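Hep_Hag family (Burkholderia pseudomallei, PDB 3S6L) forms a YadA-like head domain of the trimeric autotransporter adhesin BoaA, a cell-surface protein that probably mediates attachment to host epithelial cells. Local coordinates at residues A122-N127 with N134-G139. Sequence-based numbering, arbitrary orientation.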
ATOM      1  N   ALA A 122     -10.598  -3.036   8.248  1.00 19.50           N
ATOM      2  CA  ALA A 122      -9.963  -2.731   6.989  1.00 19.89           C
ATOM      3  C   ALA A 122     -10.966  -2.386   5.907  1.00 19.98           C
ATOM      4  O   ALA A 122     -12.042  -2.989   5.812  1.00 20.43           O
ATOM      5  CB  ALA A 122      -9.050  -3.907   6.519  1.00 20.44           C
ATOM      6  N   ALA A 123     -10.581  -1.433   5.069  1.00 19.80           N
ATOM      7  CA  ALA A 123     -11.400  -1.027   3.937  1.00 20.01           C
ATOM      8  C   ALA A 123     -10.571  -1.273   2.701  1.00 20.20           C
ATOM      9  O   ALA A 123      -9.467  -0.707   2.584  1.00 21.19           O
ATOM     10  CB  ALA A 123     -11.776   0.449   4.055  1.00 19.53           C
ATOM     11  N   ILE A 124     -11.081  -2.123   1.806  1.00 20.14           N
ATOM     12  CA  ILE A 124     -10.380  -2.504   0.567  1.00 20.93           C
ATOM     13  C   ILE A 124     -11.171  -2.000  -0.642  1.00 20.91           C
ATOM     14  O   ILE A 124     -12.347  -2.350  -0.821  1.00 21.19           O
ATOM     15  CB  ILE A 124     -10.266  -4.053   0.435  1.00 21.02           C
ATOM     16  CG1 ILE A 124      -9.619  -4.701   1.658  1.00 23.82           C
ATOM     17  CG2 ILE A 124      -9.511  -4.459  -0.799  1.00 20.99           C
ATOM     18  CD1 ILE A 124      -8.271  -4.138   2.001  1.00 28.38           C
ATOM     19  N   GLY A 125     -10.534  -1.186  -1.476  1.00 20.80           N
ATOM     20  CA  GLY A 125     -11.165  -0.756  -2.713  1.00 20.29           C
ATOM     21  C   GLY A 125     -11.521   0.710  -2.642  1.00 20.43           C
ATOM     22  O   GLY A 125     -11.743   1.236  -1.558  1.00 20.47           O
ATOM     23  N   ALA A 126     -11.542   1.372  -3.797  1.00 20.00           N
ATOM     24  CA  ALA A 126     -11.890   2.766  -3.859  1.00 20.97           C
ATOM     25  C   ALA A 126     -13.278   3.023  -3.196  1.00 22.06           C
ATOM     26  O   ALA A 126     -14.231   2.242  -3.411  1.00 23.05           O
ATOM     27  CB  ALA A 126     -11.884   3.229  -5.309  1.00 20.51           C
ATOM     28  N   ASN A 127     -13.375   4.083  -2.380  1.00 21.90           N
ATOM     29  CA  ASN A 127     -14.644   4.477  -1.734  1.00 22.33           C
ATOM     30  C   ASN A 127     -15.194   3.461  -0.721  1.00 22.01           C
ATOM     31  O   ASN A 127     -16.314   3.635  -0.222  1.00 22.92           O
ATOM     32  CB  ASN A 127     -15.724   4.774  -2.804  1.00 23.37           C
ATOM     33  CG  ASN A 127     -15.271   5.833  -3.821  1.00 25.72           C
ATOM     34  OD1 ASN A 127     -15.186   5.574  -5.031  1.00 28.84           O
ATOM     35  ND2 ASN A 127     -14.956   7.011  -3.330  1.00 23.31           N
ATOM     36  N   ASN A 134     -13.336  -5.051  13.771  1.00 24.77           N
ATOM     37  CA  ASN A 134     -12.852  -6.416  13.491  1.00 25.36           C
ATOM     38  C   ASN A 134     -13.461  -6.982  12.220  1.00 24.61           C
ATOM     39  O   ASN A 134     -13.825  -8.135  12.156  1.00 25.21           O
ATOM     40  CB  ASN A 134     -13.138  -7.375  14.656  1.00 26.00           C
ATOM     41  CG  ASN A 134     -12.663  -6.824  16.003  1.00 29.32           C
ATOM     42  OD1 ASN A 134     -11.484  -6.498  16.175  1.00 29.06           O
ATOM     43  ND2 ASN A 134     -13.594  -6.713  16.967  1.00 30.28           N
ATOM     44  N   SER A 135     -13.573  -6.152  11.212  1.00 24.04           N
ATOM     45  CA  SER A 135     -14.166  -6.567   9.975  1.00 24.64           C
ATOM     46  C   SER A 135     -13.365  -5.993   8.800  1.00 24.08           C
ATOM     47  O   SER A 135     -12.591  -5.031   8.948  1.00 23.50           O
ATOM     48  CB  SER A 135     -15.612  -6.066   9.938  1.00 25.04           C
ATOM     49  OG  SER A 135     -15.613  -4.690   9.638  1.00 28.23           O
ATOM     50  N   VAL A 136     -13.549  -6.587   7.632  1.00 23.39           N
ATOM     51  CA  VAL A 136     -12.864  -6.124   6.425  1.00 22.63           C
ATOM     52  C   VAL A 136     -13.939  -5.837   5.405  1.00 22.91           C
ATOM     53  O   VAL A 136     -14.652  -6.754   5.018  1.00 24.26           O
ATOM     54  CB  VAL A 136     -11.900  -7.189   5.886  1.00 22.23           C
ATOM     55  CG1 VAL A 136     -11.242  -6.708   4.612  1.00 22.59           C
ATOM     56  CG2 VAL A 136     -10.859  -7.523   6.926  1.00 19.31           C
ATOM     57  N   SER A 137     -14.073  -4.576   4.984  1.00 22.34           N
ATOM     58  CA  SER A 137     -15.078  -4.190   4.012  1.00 21.38           C
ATOM     59  C   SER A 137     -14.554  -4.066   2.579  1.00 21.56           C
ATOM     60  O   SER A 137     -13.496  -3.446   2.332  1.00 21.19           O
ATOM     61  CB  SER A 137     -15.714  -2.863   4.424  1.00 21.64           C
ATOM     62  OG  SER A 137     -16.544  -2.381   3.367  1.00 21.57           O
ATOM     63  N   PHE A 138     -15.336  -4.582   1.624  1.00 21.21           N
ATOM     64  CA  PHE A 138     -14.982  -4.464   0.216  1.00 21.35           C
ATOM     65  C   PHE A 138     -15.850  -3.445  -0.534  1.00 21.69           C
ATOM     66  O   PHE A 138     -15.916  -3.452  -1.760  1.00 21.73           O
ATOM     67  CB  PHE A 138     -15.002  -5.853  -0.466  1.00 21.41           C
ATOM     68  CG  PHE A 138     -14.035  -6.817   0.137  1.00 20.52           C
ATOM     69  CD1 PHE A 138     -12.716  -6.855  -0.298  1.00 20.36           C
ATOM     70  CD2 PHE A 138     -14.426  -7.661   1.183  1.00 22.15           C
ATOM     71  CE1 PHE A 138     -11.812  -7.746   0.272  1.00 20.72           C
ATOM     72  CE2 PHE A 138     -13.518  -8.551   1.769  1.00 22.33           C
ATOM     73  CZ  PHE A 138     -12.225  -8.600   1.311  1.00 19.45           C
ATOM     74  N   GLY A 139     -16.496  -2.554   0.201  1.00 21.91           N
ATOM     75  CA  GLY A 139     -17.362  -1.570  -0.433  1.00 22.75           C
ATOM     76  C   GLY A 139     -18.157  -0.827   0.613  1.00 23.94           C
ATOM     77  O   GLY A 139     -17.605  -0.351   1.606  1.00 24.04           O
TER
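Strands 122-124 and 135-137 are successive parallel rungs of the left-handed beta-roll of a YadA-like head, one turn of the coil apart. Ala122 pairs with Val136 and Ala123 with Ser137, and three backbone hydrogen bonds join the strands: Ala122 N to Ser135 O (2.9 Å), Ser137 N to Ala122 O (2.7 Å) and Ile124 N to Ser137 O (2.8 Å). The last is nearly straight, 172° at the hydrogen.

One face of the sheet is apolar and turns to the other subunits. Here Val136 CG1 lies 4.0 Å from Ala122 CB and 3.9 Å from Ile124 CG1, which chi1 of -54° places beside its own backbone N. Ile124 also runs alongside Phe138, its branched CB 3.8 Å from ring atom CD1. Branched and aromatic residues suit this face because Ile124 meets Ile124 of the third subunit and Phe138 meets Val136 of that chain.

The other face lines the narrow inside of the roll, where small residues fit: Ala123 and Ser137 both touch Ala130 of strand 129-130. Ser137 OG, anti to its backbone N (chi1 171°), accepts from Gly139 N at 3.2 Å in an ST turn; it also bonds to Val129 O and to Asn149 ND2 of the second subunit. Residues 135-137 pair in parallel with a strand of that subunit, so the sheet continues across the interface.

Backbone bonding thus sets the rungs' register, a buried hydroxyl is satisfied within and between chains, and apolar contacts, backbone pairing and that hydroxyl's bond all join the subunits.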